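Ammonium transporter (Kuenenia stuttgartiensis, PDB 6EU6) probably senses ammonium at the membrane as the transporter-like part of a sensor histidine kinase, built on the fold of the ammonium transporter family. Local coordinates at residues I189-P194 against F309-L314; L269-L274 against I323-V328; S252-I257 against K262-G267. All coordinates share one frame; numbering follows the deposited sequence.

Contact 1 (I189-P194 against F309-L314). With ZDM (nonyl 4-O-alpha-D-glucopyranosyl-beta-D-glucopyranoside), chain D.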
# COMPACT_ATOMS: atom_id res chain seq x y z
N ILE A 189 21.39 18.50 -20.01
CA ILE A 189 22.03 19.74 -20.40
C ILE A 189 22.71 20.53 -19.31
O ILE A 189 23.84 20.98 -19.49
CB ILE A 189 21.10 20.72 -21.17
CG1 ILE A 189 19.97 21.17 -20.28
CG2 ILE A 189 20.70 20.11 -22.49
CD1 ILE A 189 18.85 21.89 -20.97
N ASP A 190 22.10 20.79 -18.19
CA ASP A 190 22.93 21.62 -17.24
C ASP A 190 23.57 20.78 -16.16
O ASP A 190 23.78 21.28 -15.07
CB ASP A 190 22.02 22.64 -16.60
CG ASP A 190 20.63 22.04 -16.33
OD1 ASP A 190 20.48 20.76 -16.49
OD2 ASP A 190 19.69 22.84 -16.05
N LYS A 191 23.88 19.50 -16.42
CA LYS A 191 24.38 18.69 -15.32
C LYS A 191 25.83 19.07 -14.95
O LYS A 191 26.20 19.12 -13.76
CB LYS A 191 24.31 17.19 -15.70
CG LYS A 191 24.97 16.24 -14.69
CD LYS A 191 24.34 16.36 -13.31
CE LYS A 191 25.09 15.50 -12.31
NZ LYS A 191 24.49 15.58 -10.95
N TYR A 192 26.67 19.19 -15.99
CA TYR A 192 28.10 19.41 -15.74
C TYR A 192 28.52 20.79 -16.15
O TYR A 192 28.09 21.26 -17.16
CB TYR A 192 28.90 18.39 -16.51
CG TYR A 192 28.58 16.98 -16.05
CD1 TYR A 192 28.87 16.58 -14.75
CD2 TYR A 192 27.94 16.07 -16.88
CE1 TYR A 192 28.56 15.28 -14.29
CE2 TYR A 192 27.64 14.75 -16.45
CZ TYR A 192 27.98 14.37 -15.12
OH TYR A 192 27.75 13.11 -14.59
N ASN A 193 29.37 21.44 -15.37
CA ASN A 193 29.86 22.76 -15.79
C ASN A 193 31.11 22.68 -16.69
O ASN A 193 31.75 21.64 -16.78
CB ASN A 193 30.14 23.53 -14.53
CG ASN A 193 28.91 23.65 -13.68
OD1 ASN A 193 27.87 24.03 -14.19
ND2 ASN A 193 29.00 23.30 -12.43
N PRO A 194 31.51 23.80 -17.31
CA PRO A 194 32.70 23.83 -18.17
C PRO A 194 33.96 23.42 -17.44
O PRO A 194 34.87 22.86 -18.08
CB PRO A 194 32.76 25.28 -18.61
CG PRO A 194 31.34 25.77 -18.48
CD PRO A 194 30.91 25.14 -17.19
N PHE A 309 31.25 8.17 -7.82
CA PHE A 309 32.20 7.77 -8.89
C PHE A 309 31.55 7.83 -10.27
O PHE A 309 32.10 8.34 -11.28
CB PHE A 309 32.75 6.40 -8.56
CG PHE A 309 33.70 5.87 -9.55
CD1 PHE A 309 35.03 6.28 -9.54
CD2 PHE A 309 33.29 4.96 -10.49
CE1 PHE A 309 35.92 5.81 -10.49
CE2 PHE A 309 34.18 4.50 -11.45
CZ PHE A 309 35.48 4.93 -11.44
N ILE A 310 30.32 7.39 -10.31
CA ILE A 310 29.57 7.27 -11.55
C ILE A 310 29.27 8.68 -12.05
O ILE A 310 29.39 9.02 -13.22
CB ILE A 310 28.28 6.45 -11.33
CG1 ILE A 310 28.63 4.97 -11.14
CG2 ILE A 310 27.30 6.67 -12.51
CD1 ILE A 310 27.50 4.19 -10.48
N GLU A 311 28.79 9.49 -11.13
CA GLU A 311 28.42 10.84 -11.42
C GLU A 311 29.61 11.76 -11.82
O GLU A 311 29.50 12.50 -12.78
CB GLU A 311 27.75 11.46 -10.22
CG GLU A 311 27.36 12.91 -10.45
CD GLU A 311 26.96 13.61 -9.16
OE1 GLU A 311 27.35 13.16 -8.09
OE2 GLU A 311 26.27 14.63 -9.25
N LYS A 312 30.69 11.71 -11.07
CA LYS A 312 31.72 12.73 -11.14
C LYS A 312 33.00 12.23 -11.83
O LYS A 312 33.75 13.00 -12.37
CB LYS A 312 32.08 13.18 -9.72
CG LYS A 312 31.02 13.97 -9.02
CD LYS A 312 31.52 14.31 -7.64
CE LYS A 312 30.72 15.46 -7.09
NZ LYS A 312 29.56 14.84 -6.43
N THR A 313 33.26 10.93 -11.84
CA THR A 313 34.40 10.40 -12.52
C THR A 313 33.99 9.82 -13.85
O THR A 313 34.59 10.16 -14.87
CB THR A 313 35.13 9.35 -11.69
OG1 THR A 313 35.44 9.92 -10.43
CG2 THR A 313 36.41 8.88 -12.38
N LEU A 314 32.97 8.97 -13.91
CA LEU A 314 32.57 8.43 -15.23
C LEU A 314 31.77 9.45 -16.01
O LEU A 314 31.62 9.36 -17.23
CB LEU A 314 31.79 7.12 -15.05
CG LEU A 314 32.50 6.01 -14.35
CD1 LEU A 314 31.57 4.83 -14.30
CD2 LEU A 314 33.69 5.65 -15.18
C1 ZDM D . 32.94 10.05 -20.63
O1 ZDM D . 31.00 15.56 -20.86
C2 ZDM D . 33.14 11.57 -20.43
O2 ZDM D . 32.41 17.85 -18.29
C3 ZDM D . 31.94 12.55 -20.61
O3 ZDM D . 34.68 14.74 -21.11
C4 ZDM D . 30.62 11.81 -20.88
O4 ZDM D . 34.61 16.45 -18.91
C5 ZDM D . 33.55 15.61 -21.02
O5 ZDM D . 30.88 10.74 -21.77
C6 ZDM D . 31.64 9.61 -21.36
O6 ZDM D . 28.73 17.09 -20.48
C7 ZDM D . 33.39 16.09 -19.58
O7 ZDM D . 32.19 13.52 -21.65
C8 ZDM D . 32.39 17.22 -19.58
C9 ZDM D . 31.01 16.64 -19.91
C10 ZDM D . 32.24 14.88 -21.21
C11 ZDM D . 30.04 17.66 -20.51
O16 ZDM D . 30.65 8.67 -20.85
C18 ZDM D . 30.90 7.58 -19.96
C19 ZDM D . 31.89 6.57 -20.49
C22 ZDM D . 31.50 5.14 -20.17
C25 ZDM D . 32.43 4.46 -19.18
C28 ZDM D . 31.91 3.11 -18.67
C31 ZDM D . 32.36 1.94 -19.53
C34 ZDM D . 32.41 0.64 -18.75
O49 ZDM D . 33.28 9.40 -19.39
O55 ZDM D . 34.18 11.90 -21.33
C57 ZDM D . 29.57 12.70 -21.57
O61 ZDM D . 29.22 13.76 -20.68
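Lys191 and Glu311 cross at about a right angle, bringing the ammonium group of the lysine against one carboxylate oxygen. The hydrogen bond of their salt bridge runs 2.6 Å from Lys191 NZ to Glu311 OE2, arriving on the anti side of that oxygen and 18° out of the carboxylate plane. Glutamate suits this place because its chain can span the distance: CG lies anti to the backbone N (chi1 178°) and the rest stays extended. Its other oxygen, OE1, is taken by Lys312 NZ at 3.2 Å from above the carboxylate plane. One carboxylate thus serves two lysines, with Lys191 NZ and Lys312 NZ staying 6.8 Å apart. A lysine in place of Glu311 would probably break this network and leave Lys191 and Lys312 without the negative charge between them. The contact ties the loop 189-194, between helices 167-185 and 206-226, to the C-terminal end of helix 289-312 in the helical bundle of the ammonium transporter fold. Here the phenol of Tyr192 does the second job: OH donates to Glu311 O over 2.6 Å, in the carbonyl plane and on a lone pair, with a C=O...donor angle of 139°. The carbonyl therefore lies at the edge of the ring, while Lys191 CG rests 3.4 Å above its centre and holds one face. Lys191 NZ has a further acceptor in Asn199 O. Close by lies the head group of a maltoside detergent, whose O49 donates to Leu314 O at 2.7 Å and whose O6 approaches Tyr192 CD2 obliquely.

Contact 2 (L269-L274 against I323-V328)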
# COMPACT_ATOMS: atom_id res chain seq x y z
N LEU A 269 21.27 9.07 1.25
CA LEU A 269 20.69 8.19 2.25
C LEU A 269 19.72 7.20 1.57
O LEU A 269 19.72 6.00 1.87
CB LEU A 269 19.95 9.00 3.29
CG LEU A 269 19.12 8.19 4.27
CD1 LEU A 269 20.02 7.40 5.19
CD2 LEU A 269 18.24 9.12 5.09
N PHE A 270 18.89 7.70 0.65
CA PHE A 270 17.98 6.79 -0.08
C PHE A 270 18.74 5.80 -0.89
O PHE A 270 18.44 4.59 -0.87
CB PHE A 270 17.07 7.57 -1.08
CG PHE A 270 16.16 8.63 -0.45
CD1 PHE A 270 15.45 8.39 0.66
CD2 PHE A 270 15.97 9.82 -1.08
CE1 PHE A 270 14.63 9.34 1.25
CE2 PHE A 270 15.15 10.78 -0.52
CZ PHE A 270 14.46 10.52 0.64
N THR A 271 19.75 6.28 -1.61
CA THR A 271 20.59 5.38 -2.42
C THR A 271 21.08 4.22 -1.58
O THR A 271 21.08 3.09 -2.00
CB THR A 271 21.77 6.16 -3.06
OG1 THR A 271 21.23 7.13 -3.93
CG2 THR A 271 22.70 5.25 -3.85
N ALA A 272 21.59 4.51 -0.39
CA ALA A 272 22.16 3.49 0.39
C ALA A 272 21.12 2.44 0.87
O ALA A 272 21.41 1.25 0.89
CB ALA A 272 22.89 4.13 1.56
N ILE A 273 19.93 2.93 1.32
CA ILE A 273 18.86 2.07 1.76
C ILE A 273 18.47 1.12 0.63
O ILE A 273 18.44 -0.08 0.83
CB ILE A 273 17.66 2.91 2.26
CG1 ILE A 273 18.11 3.59 3.58
CG2 ILE A 273 16.50 1.97 2.49
CD1 ILE A 273 17.18 4.67 4.05
N LEU A 274 18.21 1.68 -0.54
CA LEU A 274 17.78 0.85 -1.63
C LEU A 274 18.88 -0.14 -2.09
O LEU A 274 18.57 -1.28 -2.44
CB LEU A 274 17.31 1.71 -2.80
CG LEU A 274 16.15 2.67 -2.67
CD1 LEU A 274 15.78 3.10 -4.10
CD2 LEU A 274 15.01 2.00 -2.01
N ILE A 323 21.97 3.16 -11.35
CA ILE A 323 23.14 2.30 -11.67
C ILE A 323 23.81 1.90 -10.37
O ILE A 323 24.06 0.74 -10.12
CB ILE A 323 24.13 3.03 -12.56
CG1 ILE A 323 23.46 3.40 -13.89
CG2 ILE A 323 25.34 2.12 -12.76
CD1 ILE A 323 24.25 4.50 -14.66
N ALA A 324 24.02 2.86 -9.51
CA ALA A 324 24.55 2.54 -8.18
C ALA A 324 23.67 1.62 -7.36
O ALA A 324 24.20 0.69 -6.73
CB ALA A 324 24.80 3.81 -7.41
N VAL A 325 22.33 1.83 -7.35
CA VAL A 325 21.46 1.08 -6.46
C VAL A 325 21.39 -0.37 -7.00
O VAL A 325 21.68 -1.36 -6.30
CB VAL A 325 20.06 1.70 -6.37
CG1 VAL A 325 19.05 0.74 -5.80
CG2 VAL A 325 20.12 3.01 -5.57
N HIS A 326 20.96 -0.46 -8.25
CA HIS A 326 20.64 -1.74 -8.86
C HIS A 326 21.89 -2.49 -9.47
O HIS A 326 22.03 -3.67 -9.27
CB HIS A 326 19.55 -1.56 -9.91
CG HIS A 326 18.28 -0.94 -9.40
ND1 HIS A 326 17.30 -1.66 -8.77
CD2 HIS A 326 17.85 0.35 -9.41
CE1 HIS A 326 16.31 -0.84 -8.41
NE2 HIS A 326 16.65 0.39 -8.76
N GLY A 327 22.69 -1.79 -10.21
CA GLY A 327 23.88 -2.38 -10.85
C GLY A 327 24.91 -2.73 -9.76
O GLY A 327 25.18 -3.88 -9.51
N VAL A 328 25.40 -1.72 -9.07
CA VAL A 328 26.46 -1.95 -8.09
C VAL A 328 25.97 -2.69 -6.86
O VAL A 328 26.57 -3.65 -6.38
CB VAL A 328 27.20 -0.65 -7.72
CG1 VAL A 328 28.28 -0.92 -6.64
CG2 VAL A 328 27.78 -0.00 -8.95
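Val325 lodges its two methyl groups against Thr271 and Leu274, and this is where the two helices pack tightly. With CG1 anti to the backbone N (chi1 163°), the valine sets that methyl 3.6 Å from Leu274 CB. CG2 turns to Thr271, lying 3.7 Å from Thr271 O and 3.8 Å from Thr271 CG2. A branched, compact side chain fits well here, since one residue must meet two positions almost a turn apart. Beyond it the contact slackens: Ala324 CB comes only to 4.4 Å from Thr271 CG2. All four touching residues are buried, so the slack side is not a solvent face; there Ala324 also touches Glu307 of helix 289-312. The side-chain packing across the contact is apolar. Thr271 suits it because its methyl faces the valine while OG1 has polar partners elsewhere, hydrogen bonding with Glu307 and with Gly267 O in its own helix. The segment axes come within 8.9 Å and run nearly parallel, at 15°. Segment 323-328 of helix 322-340 makes a wider pi-type turn, in which Val328 N reaches Ile323 O at 3.0 Å; at Gly327 a CB would clash with that same oxygen, so glycine fits. Val325 CG1 also lies over one face of the His326 ring, whose ND1 hydrogen bonds with His171 ND1, an arrangement consistent with the twin-histidine pair of ammonium transporters. Around the contact, helix 206-226 meets Leu274 through Leu216, and Tyr30 of helix 2-34 touches Leu274. On the flank of helix 266-280, Leu269 and Ile273 pack on Leu52 of the second subunit.

Contact 3 (S252-I257 against K262-G267)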
# COMPACT_ATOMS: atom_id res chain seq x y z
N SER A 252 24.48 3.07 8.39
CA SER A 252 25.88 3.18 7.95
C SER A 252 25.98 4.42 7.11
O SER A 252 26.91 5.17 7.25
CB SER A 252 26.30 1.94 7.17
OG SER A 252 26.02 0.86 8.05
N ALA A 253 24.99 4.64 6.25
CA ALA A 253 24.96 5.84 5.45
C ALA A 253 24.87 7.12 6.26
O ALA A 253 25.53 8.11 5.92
CB ALA A 253 23.83 5.78 4.43
N LEU A 254 24.02 7.16 7.30
CA LEU A 254 23.91 8.34 8.10
C LEU A 254 25.28 8.64 8.68
O LEU A 254 25.68 9.79 8.68
CB LEU A 254 22.93 8.22 9.27
CG LEU A 254 21.44 8.16 8.90
CD1 LEU A 254 20.66 7.83 10.17
CD2 LEU A 254 21.08 9.50 8.20
N ILE A 255 25.98 7.61 9.14
CA ILE A 255 27.26 7.84 9.78
C ILE A 255 28.31 8.33 8.79
O ILE A 255 28.92 9.34 9.06
CB ILE A 255 27.72 6.61 10.59
CG1 ILE A 255 26.78 6.40 11.75
CG2 ILE A 255 29.16 6.79 11.07
CD1 ILE A 255 26.85 5.01 12.25
N PHE A 256 28.49 7.62 7.67
CA PHE A 256 29.48 7.90 6.64
C PHE A 256 29.22 9.25 5.97
O PHE A 256 30.17 9.97 5.65
CB PHE A 256 29.44 6.78 5.59
CG PHE A 256 30.37 6.98 4.40
CD1 PHE A 256 31.72 6.77 4.53
CD2 PHE A 256 29.87 7.34 3.15
CE1 PHE A 256 32.58 6.92 3.44
CE2 PHE A 256 30.72 7.53 2.06
CZ PHE A 256 32.09 7.31 2.21
N ILE A 257 27.95 9.56 5.68
CA ILE A 257 27.62 10.79 5.04
C ILE A 257 27.88 11.99 5.98
O ILE A 257 28.34 13.03 5.47
CB ILE A 257 26.17 10.86 4.52
CG1 ILE A 257 25.93 9.84 3.39
CG2 ILE A 257 25.87 12.24 3.97
CD1 ILE A 257 24.43 9.55 3.14
N LYS A 262 29.61 16.43 6.57
CA LYS A 262 29.07 17.30 7.69
C LYS A 262 27.54 17.73 7.61
O LYS A 262 27.11 18.72 8.20
CB LYS A 262 30.04 18.52 7.91
CG LYS A 262 31.42 18.15 8.46
CD LYS A 262 31.87 19.10 9.58
CE LYS A 262 33.26 18.77 10.15
NZ LYS A 262 33.29 18.89 11.64
N ARG A 263 26.72 16.94 6.91
CA ARG A 263 25.27 17.12 6.83
C ARG A 263 24.65 15.75 6.37
O ARG A 263 25.36 14.91 5.81
CB ARG A 263 24.90 18.24 5.84
CG ARG A 263 25.04 17.87 4.35
CD ARG A 263 25.22 19.06 3.40
NE ARG A 263 25.75 18.63 2.09
CZ ARG A 263 27.04 18.38 1.82
NH1 ARG A 263 27.41 18.01 0.59
NH2 ARG A 263 27.99 18.50 2.74
N ILE A 264 23.35 15.55 6.56
CA ILE A 264 22.65 14.37 6.05
C ILE A 264 22.06 14.74 4.69
O ILE A 264 21.13 15.48 4.65
CB ILE A 264 21.47 13.95 7.01
CG1 ILE A 264 21.99 13.62 8.43
CG2 ILE A 264 20.64 12.78 6.45
CD1 ILE A 264 23.10 12.59 8.47
N GLU A 265 22.58 14.25 3.58
CA GLU A 265 21.98 14.55 2.28
C GLU A 265 20.97 13.47 1.91
O GLU A 265 21.32 12.29 1.87
CB GLU A 265 23.02 14.63 1.20
CG GLU A 265 24.06 15.68 1.51
CD GLU A 265 24.82 16.00 0.28
OE1 GLU A 265 24.33 16.85 -0.47
OE2 GLU A 265 25.84 15.34 0.05
N ALA A 266 19.73 13.85 1.68
CA ALA A 266 18.66 12.88 1.51
C ALA A 266 18.95 11.86 0.34
O ALA A 266 18.69 10.66 0.51
CB ALA A 266 17.34 13.60 1.29
N GLY A 267 19.48 12.36 -0.78
CA GLY A 267 19.66 11.56 -2.00
C GLY A 267 20.52 10.33 -1.73
O GLY A 267 20.14 9.21 -2.06
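Leu254 and Ile264 meet through their methyl ends, Leu254 CD2 lying 3.7 Å from Ile264 CD1 and equally near its CG2. The isoleucine offers both branches to one leucine methyl because CG1 turns beside the backbone N (chi1 -60°), leaving CG2 anti to it. Almost one turn further along the helix, Ile257 meets backbone instead of side chain: its CG2 rests 3.3 Å from Arg263 O and 3.9 Å from Glu265 N. This amide is buried with no polar partner in the model, so the methyl packs against it without satisfying it. Beta-branched isoleucines suit both places, filling the space between helix and returning chain with short, bulky groups.

The next shell sets the path of that chain. Lys262 leaves the helical conformation with a positive phi of 52°, and the backbone then passes in extended form to Glu265, at the N-cap position of helix 266-280. The glutamate carboxylate forms a salt bridge with Arg261, and Glu265 OE2 lies 3.1 Å from Arg263 NH1, well out of the guanidinium plane, so that this second attraction is one of charges alone. The long charged chains of Lys262 and Arg263 stay exposed, as would suit a connection that probably lies at the membrane border. Farther out, Ile304 of helix 289-312 packs on Ile257, and Val49 of the second subunit on Leu254, whose side chain comes within about 4 Å of a bound dodecyl maltoside. Two successive helices joined by so short a turn make a helical hairpin, a common element of polytopic membrane proteins.

How the contacts relate
Contact 2 is the core of the three: its centre is about 10 Å from the centre of the chain, those of contacts 1 and 3 about 24 and 23 Å. Chemistry follows place: contact 2 is packing of methyl and methylene groups, with the threonine hydroxyl turned to partners elsewhere, contact 1 is buried yet rests on charge and hydrogen bonding beside a detergent head group, and contact 3 mixes buried isoleucine and leucine with exposed charged residues. Contacts 2 and 3 share helix 266-280 and touch directly, Ala272 CB lying 3.4 Å from Ala253 CB; both also face the second subunit. Contact 1 reaches contact 2 through Ile310 but does not touch contact 3.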